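Local coordinates for type ii site-specific deoxyribonuclease (Klebsiella pneumoniae, PDB 6EKR), which probably cleaves double-stranded DNA at specific sites, as a type II restriction endonuclease of the PD-(D/E)xK nuclease class, at residues 140-152 with 286-298. The protein carries 2 engineered substitutions. Numbering follows the deposited sequence.
Sequences FMAAVLKWMIPDE and MGDFLFDIYSFFR
Leu290 is a knob in a hole on helix 132-148, set among Met141, Val144, Leu145 and Met148. Its CD2 lies 3.7 Å from Val144 CG2, and the two side chains cross at about a right angle. Phe88 of helix 78-91 also touches Leu290. Met148 packs beside the base of this knob. Its CG is anti to the backbone N (chi1 -169°), and the extended chain puts SE beside Leu290 CB at 3.8 Å. The bend at chi3 then turns CE toward Ile293 CG2 and the Leu290 carbonyl O. At the N-terminal end of helix 286-298, the selenomethionines Met141 and Met286 meet tip to tip, CE to CE. Both chains are bent at chi2 and chi3. Met141 CE also lies 3.9 Å from Phe289 CE2, approaching that ring obliquely. Leu145 CD2 touches both Phe289 and Ile293, and its side chain crosses that of Ile293 at about a right angle. Leu145 also touches Ile182 of strand 179-183.

Ile149 is the first residue to leave the helical conformation, and its two branches part. CG2 lies 3.8 Å from Tyr294 CD1, while CD1 reaches Phe297 CD2 at 3.9 Å. The type I turn from Ile149 to Glu152 then brings Glu152 up to the Phe297 ring. Glu152 is bent at chi2, and its CD approaches the ring obliquely, 3.6 Å from Phe297 CD1. Its OE1 is hydrogen-bonded to the backbone N of Ala185. Phe297 also rests on Ile182.

No hydrogen bond links the two segments; most of the contact is apolar side-chain packing, with the Glu152 carboxylate against Phe297 at one end. The axes of segments 140-148 and 286-298 approach to 11.2 Å and cross at -48°. This is a buried helix-helix packing with a knob-into-hole contact, joining helix 132-148 to the C-terminal helix that directly follows edge strand 283-285 of the mixed sheet.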
loop_
_atom_site.group_PDB
_atom_site.type_symbol
_atom_site.label_atom_id
_atom_site.label_comp_id
_atom_site.label_asym_id
_atom_site.label_seq_id
_atom_site.Cartn_x
_atom_site.Cartn_y
_atom_site.Cartn_z
ATOM N N PHE A 140 -20.953 -5.258 -9.535
ATOM C CA PHE A 140 -21.212 -6.030 -10.727
ATOM C C PHE A 140 -20.957 -7.500 -10.492
ATOM O O PHE A 140 -21.810 -8.332 -10.801
ATOM C CB PHE A 140 -20.322 -5.553 -11.859
ATOM C CG PHE A 140 -20.476 -6.345 -13.112
ATOM C CD1 PHE A 140 -21.637 -6.236 -13.880
ATOM C CD2 PHE A 140 -19.463 -7.204 -13.532
ATOM C CE1 PHE A 140 -21.785 -6.966 -15.042
ATOM C CE2 PHE A 140 -19.605 -7.941 -14.698
ATOM C CZ PHE A 140 -20.767 -7.815 -15.457
HETATM N N MSE A 141 -19.779 -7.819 -9.956
HETATM C CA MSE A 141 -19.399 -9.195 -9.727
HETATM C C MSE A 141 -20.323 -9.827 -8.716
HETATM O O MSE A 141 -20.713 -10.980 -8.865
HETATM C CB MSE A 141 -17.956 -9.292 -9.274
HETATM C CG MSE A 141 -16.964 -9.048 -10.392
HETATM SE SE MSE A 141 -17.389 -9.980 -12.079
HETATM C CE MSE A 141 -17.348 -11.828 -11.413
ATOM N N ALA A 142 -20.691 -9.057 -7.699
ATOM C CA ALA A 142 -21.612 -9.517 -6.691
ATOM C C ALA A 142 -22.936 -9.802 -7.362
ATOM O O ALA A 142 -23.620 -10.763 -7.008
ATOM C CB ALA A 142 -21.770 -8.476 -5.614
ATOM N N ALA A 143 -23.294 -8.979 -8.348
ATOM C CA ALA A 143 -24.484 -9.248 -9.138
ATOM C C ALA A 143 -24.373 -10.604 -9.844
ATOM O O ALA A 143 -25.208 -11.483 -9.605
ATOM C CB ALA A 143 -24.748 -8.135 -10.121
ATOM N N VAL A 144 -23.336 -10.787 -10.672
ATOM C CA VAL A 144 -23.189 -12.042 -11.434
ATOM C C VAL A 144 -23.050 -13.272 -10.528
ATOM O O VAL A 144 -23.716 -14.289 -10.763
ATOM C CB VAL A 144 -22.092 -12.030 -12.573
ATOM C CG1 VAL A 144 -21.902 -10.642 -13.171
ATOM C CG2 VAL A 144 -20.766 -12.609 -12.109
ATOM N N LEU A 145 -22.205 -13.198 -9.511
ATOM C CA LEU A 145 -22.026 -14.346 -8.635
ATOM C C LEU A 145 -23.340 -14.784 -8.002
ATOM O O LEU A 145 -23.476 -15.919 -7.567
ATOM C CB LEU A 145 -20.989 -14.052 -7.558
ATOM C CG LEU A 145 -19.536 -14.108 -8.020
ATOM C CD1 LEU A 145 -18.603 -13.798 -6.873
ATOM C CD2 LEU A 145 -19.230 -15.466 -8.598
ATOM N N LYS A 146 -24.308 -13.880 -7.961
ATOM C CA LYS A 146 -25.601 -14.178 -7.357
ATOM C C LYS A 146 -26.517 -14.909 -8.326
ATOM O O LYS A 146 -27.340 -15.720 -7.922
ATOM C CB LYS A 146 -26.271 -12.894 -6.883
ATOM C CG LYS A 146 -27.562 -13.111 -6.132
ATOM C CD LYS A 146 -27.300 -13.536 -4.704
ATOM C CE LYS A 146 -28.585 -13.569 -3.902
ATOM N NZ LYS A 146 -28.329 -13.788 -2.458
ATOM N N TRP A 147 -26.376 -14.609 -9.609
ATOM C CA TRP A 147 -27.148 -15.291 -10.629
ATOM C C TRP A 147 -26.714 -16.739 -10.696
ATOM O O TRP A 147 -27.523 -17.638 -10.909
ATOM C CB TRP A 147 -26.908 -14.657 -11.995
ATOM C CG TRP A 147 -27.631 -13.379 -12.224
ATOM C CD1 TRP A 147 -28.791 -12.980 -11.639
ATOM C CD2 TRP A 147 -27.261 -12.342 -13.134
ATOM N NE1 TRP A 147 -29.160 -11.749 -12.115
ATOM C CE2 TRP A 147 -28.236 -11.336 -13.037
ATOM C CE3 TRP A 147 -26.196 -12.164 -14.018
ATOM C CZ2 TRP A 147 -28.177 -10.170 -13.788
ATOM C CZ3 TRP A 147 -26.139 -11.007 -14.758
ATOM C CH2 TRP A 147 -27.122 -10.025 -14.642
HETATM N N MSE A 148 -25.418 -16.949 -10.517
HETATM C CA MSE A 148 -24.794 -18.238 -10.750
HETATM C C MSE A 148 -25.023 -19.238 -9.632
HETATM O O MSE A 148 -25.622 -20.286 -9.847
HETATM C CB MSE A 148 -23.302 -18.047 -10.962
HETATM C CG MSE A 148 -22.599 -19.274 -11.461
HETATM SE SE MSE A 148 -20.762 -18.858 -11.806
HETATM C CE MSE A 148 -20.211 -18.466 -9.993
ATOM N N ILE A 149 -24.529 -18.926 -8.445
ATOM C CA ILE A 149 -24.688 -19.814 -7.307
ATOM C C ILE A 149 -25.636 -19.172 -6.321
ATOM O O ILE A 149 -25.213 -18.721 -5.265
ATOM C CB ILE A 149 -23.348 -20.050 -6.601
ATOM C CG1 ILE A 149 -22.733 -18.711 -6.194
ATOM C CG2 ILE A 149 -22.400 -20.813 -7.499
ATOM C CD1 ILE A 149 -21.337 -18.813 -5.646
ATOM N N PRO A 150 -26.919 -19.111 -6.656
ATOM C CA PRO A 150 -27.827 -18.327 -5.810
ATOM C C PRO A 150 -28.214 -18.993 -4.491
ATOM O O PRO A 150 -29.045 -18.457 -3.767
ATOM C CB PRO A 150 -29.087 -18.190 -6.673
ATOM C CG PRO A 150 -28.744 -18.761 -8.004
ATOM C CD PRO A 150 -27.632 -19.700 -7.799
ATOM N N ASP A 151 -27.629 -20.146 -4.186
ATOM C CA ASP A 151 -27.977 -20.897 -2.972
ATOM C C ASP A 151 -26.944 -20.789 -1.845
ATOM O O ASP A 151 -27.154 -21.324 -0.753
ATOM C CB ASP A 151 -28.213 -22.374 -3.316
ATOM C CG ASP A 151 -29.486 -22.598 -4.108
ATOM O OD1 ASP A 151 -30.454 -21.815 -3.941
ATOM O OD2 ASP A 151 -29.516 -23.571 -4.895
ATOM N N GLU A 152 -25.837 -20.105 -2.116
ATOM C CA GLU A 152 -24.776 -19.934 -1.130
ATOM C C GLU A 152 -24.977 -18.645 -0.335
ATOM O O GLU A 152 -25.724 -17.768 -0.760
ATOM C CB GLU A 152 -23.404 -19.986 -1.805
ATOM C CG GLU A 152 -23.231 -21.171 -2.776
ATOM C CD GLU A 152 -23.326 -22.542 -2.097
ATOM O OE1 GLU A 152 -23.354 -22.606 -0.848
ATOM O OE2 GLU A 152 -23.365 -23.566 -2.811
HETATM N N MSE A 286 -11.223 -14.180 -16.242
HETATM C CA MSE A 286 -12.450 -13.820 -15.513
HETATM C C MSE A 286 -13.619 -14.731 -15.875
HETATM O O MSE A 286 -14.501 -14.968 -15.051
HETATM C CB MSE A 286 -12.826 -12.344 -15.681
HETATM C CG MSE A 286 -12.091 -11.384 -14.740
HETATM SE SE MSE A 286 -12.090 -11.929 -12.858
HETATM C CE MSE A 286 -14.013 -11.869 -12.523
ATOM N N GLY A 287 -13.614 -15.240 -17.108
ATOM C CA GLY A 287 -14.490 -16.343 -17.503
ATOM C C GLY A 287 -14.142 -17.643 -16.782
ATOM O O GLY A 287 -15.041 -18.369 -16.343
ATOM N N ASP A 288 -12.846 -17.946 -16.656
ATOM C CA ASP A 288 -12.405 -19.111 -15.880
ATOM C C ASP A 288 -12.737 -18.949 -14.401
ATOM O O ASP A 288 -12.994 -19.937 -13.696
ATOM C CB ASP A 288 -10.896 -19.347 -16.032
ATOM C CG ASP A 288 -10.492 -19.764 -17.447
ATOM O OD1 ASP A 288 -11.353 -20.277 -18.214
ATOM O OD2 ASP A 288 -9.297 -19.578 -17.780
ATOM N N PHE A 289 -12.711 -17.695 -13.942
ATOM C CA PHE A 289 -13.057 -17.340 -12.571
ATOM C C PHE A 289 -14.416 -17.875 -12.164
ATOM O O PHE A 289 -14.550 -18.448 -11.090
ATOM C CB PHE A 289 -13.033 -15.820 -12.378
ATOM C CG PHE A 289 -13.493 -15.372 -11.007
ATOM C CD1 PHE A 289 -12.609 -15.357 -9.931
ATOM C CD2 PHE A 289 -14.808 -14.976 -10.796
ATOM C CE1 PHE A 289 -13.029 -14.955 -8.673
ATOM C CE2 PHE A 289 -15.231 -14.581 -9.541
ATOM C CZ PHE A 289 -14.339 -14.568 -8.477
ATOM N N LEU A 290 -15.417 -17.678 -13.017
ATOM C CA LEU A 290 -16.785 -18.051 -12.681
ATOM C C LEU A 290 -16.877 -19.537 -12.491
ATOM O O LEU A 290 -17.401 -19.996 -11.479
ATOM C CB LEU A 290 -17.775 -17.581 -13.739
ATOM C CG LEU A 290 -17.785 -16.076 -13.992
ATOM C CD1 LEU A 290 -18.472 -15.767 -15.302
ATOM C CD2 LEU A 290 -18.455 -15.361 -12.830
ATOM N N PHE A 291 -16.338 -20.289 -13.449
ATOM C CA PHE A 291 -16.335 -21.745 -13.352
ATOM C C PHE A 291 -15.540 -22.217 -12.129
ATOM O O PHE A 291 -16.019 -23.055 -11.378
ATOM C CB PHE A 291 -15.833 -22.421 -14.643
ATOM C CG PHE A 291 -15.580 -23.899 -14.483
ATOM C CD1 PHE A 291 -16.637 -24.805 -14.499
ATOM C CD2 PHE A 291 -14.287 -24.380 -14.270
ATOM C CE1 PHE A 291 -16.405 -26.170 -14.317
ATOM C CE2 PHE A 291 -14.043 -25.743 -14.090
ATOM C CZ PHE A 291 -15.100 -26.639 -14.113
ATOM N N ASP A 292 -14.341 -21.682 -11.924
ATOM C CA ASP A 292 -13.557 -22.073 -10.764
ATOM C C ASP A 292 -14.306 -21.846 -9.449
ATOM O O ASP A 292 -14.298 -22.709 -8.566
ATOM C CB ASP A 292 -12.210 -21.361 -10.752
ATOM C CG ASP A 292 -11.285 -21.861 -11.838
ATOM O OD1 ASP A 292 -11.255 -23.084 -12.078
ATOM O OD2 ASP A 292 -10.575 -21.040 -12.445
ATOM N N ILE A 293 -14.960 -20.695 -9.333
ATOM C CA ILE A 293 -15.723 -20.370 -8.136
ATOM C C ILE A 293 -16.899 -21.329 -7.996
ATOM O O ILE A 293 -17.136 -21.855 -6.916
ATOM C CB ILE A 293 -16.171 -18.873 -8.116
ATOM C CG1 ILE A 293 -14.977 -17.956 -7.797
ATOM C CG2 ILE A 293 -17.333 -18.629 -7.141
ATOM C CD1 ILE A 293 -14.429 -18.051 -6.373
ATOM N N TYR A 294 -17.615 -21.570 -9.092
ATOM C CA TYR A 294 -18.737 -22.496 -9.084
ATOM C C TYR A 294 -18.254 -23.873 -8.706
ATOM O O TYR A 294 -18.818 -24.515 -7.817
ATOM C CB TYR A 294 -19.381 -22.561 -10.457
ATOM C CG TYR A 294 -20.476 -23.599 -10.586
ATOM C CD1 TYR A 294 -21.806 -23.261 -10.358
ATOM C CD2 TYR A 294 -20.186 -24.915 -10.951
ATOM C CE1 TYR A 294 -22.813 -24.195 -10.488
ATOM C CE2 TYR A 294 -21.184 -25.856 -11.075
ATOM C CZ TYR A 294 -22.496 -25.487 -10.846
ATOM O OH TYR A 294 -23.510 -26.408 -10.971
ATOM N N SER A 295 -17.210 -24.322 -9.394
ATOM C CA SER A 295 -16.588 -25.603 -9.132
ATOM C C SER A 295 -16.304 -25.784 -7.642
ATOM O O SER A 295 -16.580 -26.846 -7.091
ATOM C CB SER A 295 -15.314 -25.735 -9.966
ATOM O OG SER A 295 -14.448 -26.733 -9.459
ATOM N N PHE A 296 -15.781 -24.734 -7.000
ATOM C CA PHE A 296 -15.457 -24.734 -5.565
ATOM C C PHE A 296 -16.660 -25.082 -4.723
ATOM O O PHE A 296 -16.561 -25.879 -3.782
ATOM C CB PHE A 296 -14.907 -23.369 -5.118
ATOM C CG PHE A 296 -14.660 -23.257 -3.628
ATOM C CD1 PHE A 296 -13.430 -23.612 -3.085
ATOM C CD2 PHE A 296 -15.655 -22.785 -2.775
ATOM C CE1 PHE A 296 -13.198 -23.513 -1.714
ATOM C CE2 PHE A 296 -15.434 -22.679 -1.401
ATOM C CZ PHE A 296 -14.205 -23.039 -0.870
ATOM N N PHE A 297 -17.789 -24.473 -5.060
ATOM C CA PHE A 297 -18.997 -24.653 -4.285
ATOM C C PHE A 297 -19.736 -25.943 -4.620
ATOM O O PHE A 297 -20.399 -26.523 -3.745
ATOM C CB PHE A 297 -19.898 -23.428 -4.389
ATOM C CG PHE A 297 -19.435 -22.277 -3.539
ATOM C CD1 PHE A 297 -19.748 -22.227 -2.184
ATOM C CD2 PHE A 297 -18.674 -21.254 -4.088
ATOM C CE1 PHE A 297 -19.325 -21.175 -1.397
ATOM C CE2 PHE A 297 -18.246 -20.203 -3.310
ATOM C CZ PHE A 297 -18.575 -20.163 -1.958
ATOM N N ARG A 298 -19.611 -26.399 -5.868
ATOM C CA ARG A 298 -20.113 -27.719 -6.248
ATOM C C ARG A 298 -19.356 -28.761 -5.426
ATOM O O ARG A 298 -19.962 -29.649 -4.820
ATOM C CB ARG A 298 -19.964 -27.966 -7.758
ATOM C CG ARG A 298 -20.269 -29.394 -8.199
ATOM C CD ARG A 298 -20.503 -29.523 -9.708
ATOM N NE ARG A 298 -19.357 -29.120 -10.530
ATOM C CZ ARG A 298 -19.335 -29.160 -11.866
ATOM N NH1 ARG A 298 -20.390 -29.596 -12.552
ATOM N NH2 ARG A 298 -18.254 -28.754 -12.524
#